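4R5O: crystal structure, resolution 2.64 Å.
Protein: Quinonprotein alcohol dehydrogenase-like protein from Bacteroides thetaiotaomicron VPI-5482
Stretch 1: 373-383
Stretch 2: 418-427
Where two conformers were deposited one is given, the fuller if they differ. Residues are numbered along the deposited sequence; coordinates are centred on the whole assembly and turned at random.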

ATOM      1  N   ILE A 373       2.921  -7.567 -18.129  1.00 50.27           N
ATOM      2  CA  ILE A 373       2.584  -6.561 -17.119  1.00 47.27           C
ATOM      3  C   ILE A 373       1.605  -7.248 -16.183  1.00 46.18           C
ATOM      4  O   ILE A 373       0.555  -7.716 -16.622  1.00 46.32           O
ATOM      5  CB  ILE A 373       2.072  -5.253 -17.781  1.00 49.74           C
ATOM      6  CG1 ILE A 373       3.222  -4.662 -18.655  1.00 49.51           C
ATOM      7  CG2 ILE A 373       1.577  -4.241 -16.712  1.00 50.44           C
ATOM      8  CD1 ILE A 373       2.888  -3.555 -19.520  1.00 48.94           C
ATOM      9  N   THR A 374       1.998  -7.390 -14.915  1.00 40.19           N
ATOM     10  CA  THR A 374       1.294  -8.219 -13.933  1.00 39.52           C
ATOM     11  C   THR A 374       0.703  -7.444 -12.735  1.00 42.86           C
ATOM     12  O   THR A 374       0.363  -8.058 -11.723  1.00 43.66           O
ATOM     13  CB  THR A 374       2.286  -9.256 -13.392  1.00 49.90           C
ATOM     14  OG1 THR A 374       3.444  -8.574 -12.880  1.00 49.14           O
ATOM     15  CG2 THR A 374       2.707 -10.281 -14.473  1.00 44.79           C
ATOM     16  N   ALA A 375       0.517  -6.129 -12.865  1.00 37.89           N
ATOM     17  CA  ALA A 375      -0.080  -5.304 -11.820  1.00 36.48           C
ATOM     18  C   ALA A 375      -0.706  -4.086 -12.433  1.00 43.07           C
ATOM     19  O   ALA A 375      -0.343  -3.766 -13.572  1.00 43.79           O
ATOM     20  CB  ALA A 375       0.955  -4.903 -10.791  1.00 37.26           C
ATOM     21  N   PRO A 376      -1.653  -3.376 -11.746  1.00 39.30           N
ATOM     22  CA  PRO A 376      -2.219  -2.160 -12.352  1.00 38.26           C
ATOM     23  C   PRO A 376      -1.168  -1.079 -12.584  1.00 43.08           C
ATOM     24  O   PRO A 376      -0.191  -1.002 -11.838  1.00 44.53           O
ATOM     25  CB  PRO A 376      -3.244  -1.695 -11.319  1.00 38.21           C
ATOM     26  CG  PRO A 376      -2.847  -2.293 -10.082  1.00 41.52           C
ATOM     27  CD  PRO A 376      -2.229  -3.608 -10.407  1.00 38.50           C
ATOM     28  N   LEU A 377      -1.357  -0.262 -13.630  1.00 39.11           N
ATOM     29  CA  LEU A 377      -0.470   0.870 -13.892  1.00 38.78           C
ATOM     30  C   LEU A 377      -0.628   1.929 -12.828  1.00 44.22           C
ATOM     31  O   LEU A 377      -1.726   2.096 -12.283  1.00 44.16           O
ATOM     32  CB  LEU A 377      -0.761   1.490 -15.265  1.00 38.70           C
ATOM     33  CG  LEU A 377      -0.560   0.652 -16.530  1.00 41.73           C
ATOM     34  CD1 LEU A 377      -1.121   1.380 -17.742  1.00 40.61           C
ATOM     35  CD2 LEU A 377       0.913   0.293 -16.729  1.00 38.25           C
ATOM     36  N   GLN A 378       0.444   2.655 -12.539  1.00 41.92           N
ATOM     37  CA  GLN A 378       0.403   3.789 -11.610  1.00 41.26           C
ATOM     38  C   GLN A 378       1.086   4.979 -12.282  1.00 45.05           C
ATOM     39  O   GLN A 378       1.977   4.823 -13.117  1.00 44.13           O
ATOM     40  CB  GLN A 378       1.019   3.463 -10.237  1.00 41.67           C
ATOM     41  CG  GLN A 378       0.951   4.573  -9.186  1.00 50.88           C
ATOM     42  CD  GLN A 378      -0.452   4.969  -8.802  1.00 56.64           C
ATOM     43  OE1 GLN A 378      -1.157   5.605  -9.568  1.00 42.80           O
ATOM     44  NE2 GLN A 378      -0.816   4.771  -7.542  1.00 61.78           N
ATOM     45  N   LEU A 379       0.616   6.164 -11.951  1.00 42.69           N
ATOM     46  CA  LEU A 379       1.174   7.379 -12.494  1.00 42.65           C
ATOM     47  C   LEU A 379       1.456   8.340 -11.395  1.00 47.82           C
ATOM     48  O   LEU A 379       0.654   8.482 -10.465  1.00 47.80           O
ATOM     49  CB  LEU A 379       0.222   8.012 -13.521  1.00 42.46           C
ATOM     50  CG  LEU A 379       0.799   9.107 -14.430  1.00 46.57           C
ATOM     51  CD1 LEU A 379       1.639   8.501 -15.537  1.00 46.45           C
ATOM     52  CD2 LEU A 379      -0.316   9.866 -15.102  1.00 49.02           C
ATOM     53  N   ASN A 380       2.609   9.001 -11.503  1.00 45.42           N
ATOM     54  CA  ASN A 380       3.001  10.091 -10.637  1.00 44.83           C
ATOM     55  C   ASN A 380       2.396  11.359 -11.233  1.00 48.08           C
ATOM     56  O   ASN A 380       2.813  11.762 -12.318  1.00 49.03           O
ATOM     57  CB  ASN A 380       4.509  10.142 -10.500  1.00 42.30           C
ATOM     58  CG  ASN A 380       4.994  11.180  -9.533  1.00 59.47           C
ATOM     59  OD1 ASN A 380       4.535  12.316  -9.505  1.00 43.70           O
ATOM     60  ND2 ASN A 380       5.989  10.824  -8.752  1.00 65.07           N
ATOM     61  N   GLN A 381       1.407  11.969 -10.552  1.00 42.75           N
ATOM     62  CA  GLN A 381       0.675  13.112 -11.071  1.00 43.54           C
ATOM     63  C   GLN A 381       1.483  14.442 -10.996  1.00 51.06           C
ATOM     64  O   GLN A 381       1.014  15.434 -11.540  1.00 52.30           O
ATOM     65  CB  GLN A 381      -0.650  13.275 -10.324  1.00 43.74           C
ATOM     66  CG  GLN A 381      -1.587  12.067 -10.431  1.00 41.61           C
ATOM     67  CD  GLN A 381      -2.056  11.692 -11.823  1.00 53.69           C
ATOM     68  OE1 GLN A 381      -2.004  12.483 -12.775  1.00 48.81           O
ATOM     69  NE2 GLN A 381      -2.609  10.487 -11.939  1.00 40.53           N
ATOM     70  N   GLN A 382       2.687  14.466 -10.425  1.00 48.99           N
ATOM     71  CA  GLN A 382       3.492  15.699 -10.358  1.00 50.92           C
ATOM     72  C   GLN A 382       4.544  15.731 -11.469  1.00 58.93           C
ATOM     73  O   GLN A 382       4.820  16.807 -12.006  1.00 60.15           O
ATOM     74  CB  GLN A 382       4.173  15.841  -8.983  1.00 52.33           C
ATOM     75  CG  GLN A 382       3.163  16.091  -7.852  1.00 70.55           C
ATOM     76  CD  GLN A 382       3.695  15.956  -6.447  1.00108.76           C
ATOM     77  OE1 GLN A 382       4.650  15.215  -6.179  1.00110.60           O
ATOM     78  NE2 GLN A 382       2.989  16.560  -5.491  1.00104.60           N
ATOM     79  N   SER A 383       5.108  14.559 -11.838  1.00 55.42           N
ATOM     80  CA  SER A 383       6.141  14.430 -12.877  1.00 54.50           C
ATOM     81  C   SER A 383       5.625  13.827 -14.194  1.00 55.78           C
ATOM     82  O   SER A 383       6.269  13.986 -15.227  1.00 56.74           O
ATOM     83  CB  SER A 383       7.260  13.539 -12.359  1.00 57.78           C
ATOM     84  OG  SER A 383       6.744  12.267 -11.994  1.00 64.29           O
ATOM     85  N   SER A 418       8.878 -11.989  -5.760  1.00 62.24           N
ATOM     86  CA  SER A 418       7.670 -11.413  -5.192  1.00 60.39           C
ATOM     87  C   SER A 418       7.173 -10.267  -6.083  1.00 61.28           C
ATOM     88  O   SER A 418       7.823  -9.225  -6.194  1.00 60.57           O
ATOM     89  CB  SER A 418       7.915 -10.949  -3.756  1.00 64.25           C
ATOM     90  OG  SER A 418       9.003 -10.043  -3.668  1.00 76.56           O
ATOM     91  N   VAL A 419       6.008 -10.492  -6.731  1.00 55.32           N
ATOM     92  CA  VAL A 419       5.338  -9.542  -7.631  1.00 52.79           C
ATOM     93  C   VAL A 419       4.698  -8.392  -6.829  1.00 51.85           C
ATOM     94  O   VAL A 419       3.838  -8.663  -5.979  1.00 52.10           O
ATOM     95  CB  VAL A 419       4.259 -10.228  -8.516  1.00 55.62           C
ATOM     96  CG1 VAL A 419       3.659  -9.242  -9.508  1.00 54.02           C
ATOM     97  CG2 VAL A 419       4.829 -11.438  -9.253  1.00 56.70           C
ATOM     98  N   PRO A 420       5.044  -7.113  -7.114  1.00 43.58           N
ATOM     99  CA  PRO A 420       4.353  -6.017  -6.424  1.00 41.89           C
ATOM    100  C   PRO A 420       2.910  -5.940  -6.926  1.00 47.24           C
ATOM    101  O   PRO A 420       2.658  -6.130  -8.124  1.00 50.07           O
ATOM    102  CB  PRO A 420       5.179  -4.766  -6.750  1.00 42.94           C
ATOM    103  CG  PRO A 420       6.133  -5.177  -7.799  1.00 48.20           C
ATOM    104  CD  PRO A 420       6.011  -6.615  -8.116  1.00 44.56           C
ATOM    105  N   SER A 421       1.957  -5.752  -6.003  1.00 41.41           N
ATOM    106  CA  SER A 421       0.531  -5.748  -6.353  1.00 40.73           C
ATOM    107  C   SER A 421      -0.028  -4.340  -6.567  1.00 42.78           C
ATOM    108  O   SER A 421      -1.044  -4.183  -7.265  1.00 41.64           O
ATOM    109  CB  SER A 421      -0.277  -6.435  -5.257  1.00 41.93           C
ATOM    110  OG  SER A 421      -0.054  -5.851  -3.985  1.00 49.90           O
ATOM    111  N   GLN A 422       0.627  -3.333  -5.963  1.00 37.64           N
ATOM    112  CA  GLN A 422       0.190  -1.948  -5.996  0.67 37.02           C
ATOM    113  C   GLN A 422       1.317  -0.987  -5.629  1.00 40.60           C
ATOM    114  O   GLN A 422       2.205  -1.374  -4.895  1.00 40.72           O
ATOM    115  CB  GLN A 422      -0.950  -1.829  -4.990  0.67 37.79           C
ATOM    116  CG  GLN A 422      -1.621  -0.505  -4.946  0.67 32.22           C
ATOM    117  CD  GLN A 422      -2.832  -0.638  -4.140  0.67 26.71           C
ATOM    118  OE1 GLN A 422      -3.057  -1.665  -3.514  0.67 27.00           O
ATOM    119  NE2 GLN A 422      -3.648   0.389  -4.167  0.67 18.72           N
ATOM    120  N   ILE A 423       1.255   0.261  -6.128  1.00 37.02           N
ATOM    121  CA  ILE A 423       2.163   1.388  -5.912  1.00 36.03           C
ATOM    122  C   ILE A 423       1.340   2.511  -5.320  1.00 39.26           C
ATOM    123  O   ILE A 423       0.257   2.810  -5.817  1.00 39.40           O
ATOM    124  CB  ILE A 423       2.900   1.792  -7.235  1.00 38.79           C
ATOM    125  CG1 ILE A 423       3.833   0.647  -7.680  1.00 38.02           C
ATOM    126  CG2 ILE A 423       3.676   3.138  -7.076  1.00 38.68           C
ATOM    127  CD1 ILE A 423       4.515   0.857  -8.872  1.00 35.41           C
ATOM    128  N   LEU A 424       1.840   3.118  -4.246  1.00 36.03           N
ATOM    129  CA  LEU A 424       1.154   4.176  -3.491  1.00 34.76           C
ATOM    130  C   LEU A 424       2.057   5.354  -3.235  1.00 40.12           C
ATOM    131  O   LEU A 424       3.263   5.159  -3.123  1.00 40.56           O
ATOM    132  CB  LEU A 424       0.682   3.600  -2.133  1.00 33.40           C
ATOM    133  CG  LEU A 424      -0.328   2.461  -2.180  1.00 38.10           C
ATOM    134  CD1 LEU A 424      -0.232   1.596  -0.958  1.00 38.75           C
ATOM    135  CD2 LEU A 424      -1.755   2.962  -2.453  1.00 39.13           C
ATOM    136  N   PHE A 425       1.468   6.564  -3.080  1.00 37.59           N
ATOM    137  CA  PHE A 425       2.198   7.784  -2.706  1.00 38.51           C
ATOM    138  C   PHE A 425       1.799   8.163  -1.267  1.00 44.16           C
ATOM    139  O   PHE A 425       0.750   7.705  -0.807  1.00 41.19           O
ATOM    140  CB  PHE A 425       1.951   8.929  -3.702  1.00 40.21           C
ATOM    141  CG  PHE A 425       2.323   8.545  -5.121  1.00 41.99           C
ATOM    142  CD1 PHE A 425       3.656   8.500  -5.524  1.00 43.48           C
ATOM    143  CD2 PHE A 425       1.339   8.223  -6.055  1.00 43.74           C
ATOM    144  CE1 PHE A 425       3.992   8.126  -6.827  1.00 44.12           C
ATOM    145  CE2 PHE A 425       1.683   7.855  -7.357  1.00 45.83           C
ATOM    146  CZ  PHE A 425       3.008   7.801  -7.728  1.00 43.30           C
ATOM    147  N   ASN A 426       2.638   8.955  -0.537  1.00 42.63           N
ATOM    148  CA  ASN A 426       2.317   9.302   0.848  1.00 42.17           C
ATOM    149  C   ASN A 426       1.477  10.571   0.931  1.00 47.15           C
ATOM    150  O   ASN A 426       1.041  10.939   2.023  1.00 46.86           O
ATOM    151  CB  ASN A 426       3.590   9.472   1.668  1.00 45.04           C
ATOM    152  CG  ASN A 426       4.276  10.812   1.658  1.00 67.34           C
ATOM    153  OD1 ASN A 426       4.326  11.527   0.662  1.00 56.47           O
ATOM    154  ND2 ASN A 426       4.886  11.143   2.785  1.00 65.51           N
ATOM    155  N   ASN A 427       1.277  11.247  -0.221  1.00 44.87           N
ATOM    156  CA  ASN A 427       0.544  12.511  -0.382  1.00 48.02           C
ATOM    157  C   ASN A 427      -0.590  12.358  -1.417  1.00 61.16           C
ATOM    158  O   ASN A 427      -0.515  11.457  -2.289  1.00 66.68           O
ATOM    159  CB  ASN A 427       1.520  13.655  -0.810  1.00 51.52           C
ATOM    160  CG  ASN A 427       2.292  13.406  -2.112  1.00 78.56           C
ATOM    161  OD1 ASN A 427       1.966  13.954  -3.175  1.00 80.73           O
ATOM    162  ND2 ASN A 427       3.336  12.573  -2.073  1.00 63.96           N
ATOM    163  OXT ASN A 427      -1.542  13.168  -1.374  1.00 79.73           O
TER

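Two chain segments can run side by side without sharing a backbone hydrogen-bond ladder, and these stretches are a compact example. Their end-to-end directions differ by only 19°, so they travel the same way, yet the CA atoms of Gln-378 and Ile-423 lie 6.4 Å apart and those of Asn-380 and Phe-425 8.3 Å. Side chains fill that gap.

The one hydrogen bond across it joins side chain to backbone: NE2 of Gln-378 donates to O of Ile-423 at 2.8 Å. The amide is held at both ends, since OE1 of Gln-378 accepts from N of Leu-379 at 3.0 Å.

The remaining contacts are van der Waals packing, several of them carbon against a carbonyl oxygen. CG of Gln-378 lies 3.7 Å from CG2 of Ile-423, so the same glutamine offers its aliphatic portion as well as its amide. The Phe-425 ring, approached obliquely, has CZ 3.7 Å from CA of Asn-380. The segment after the strand is braced internally, OD1 of Asn-380 accepting from N of Gln-382 at 3.0 Å.

Carbon meets backbone carbonyl at three points. CE2 of Phe-425 lies 3.3 Å from O of Leu-379. The backbones are nearest at Ala-375, whose CA lies 5.5 Å from CA of Ser-421; here the methyl CB of Ala-375 sits 3.4 Å from O of Pro-420, and the ring CD of Pro-376 3.4 Å from O of Ser-421. Together the stretches bury 461 Å².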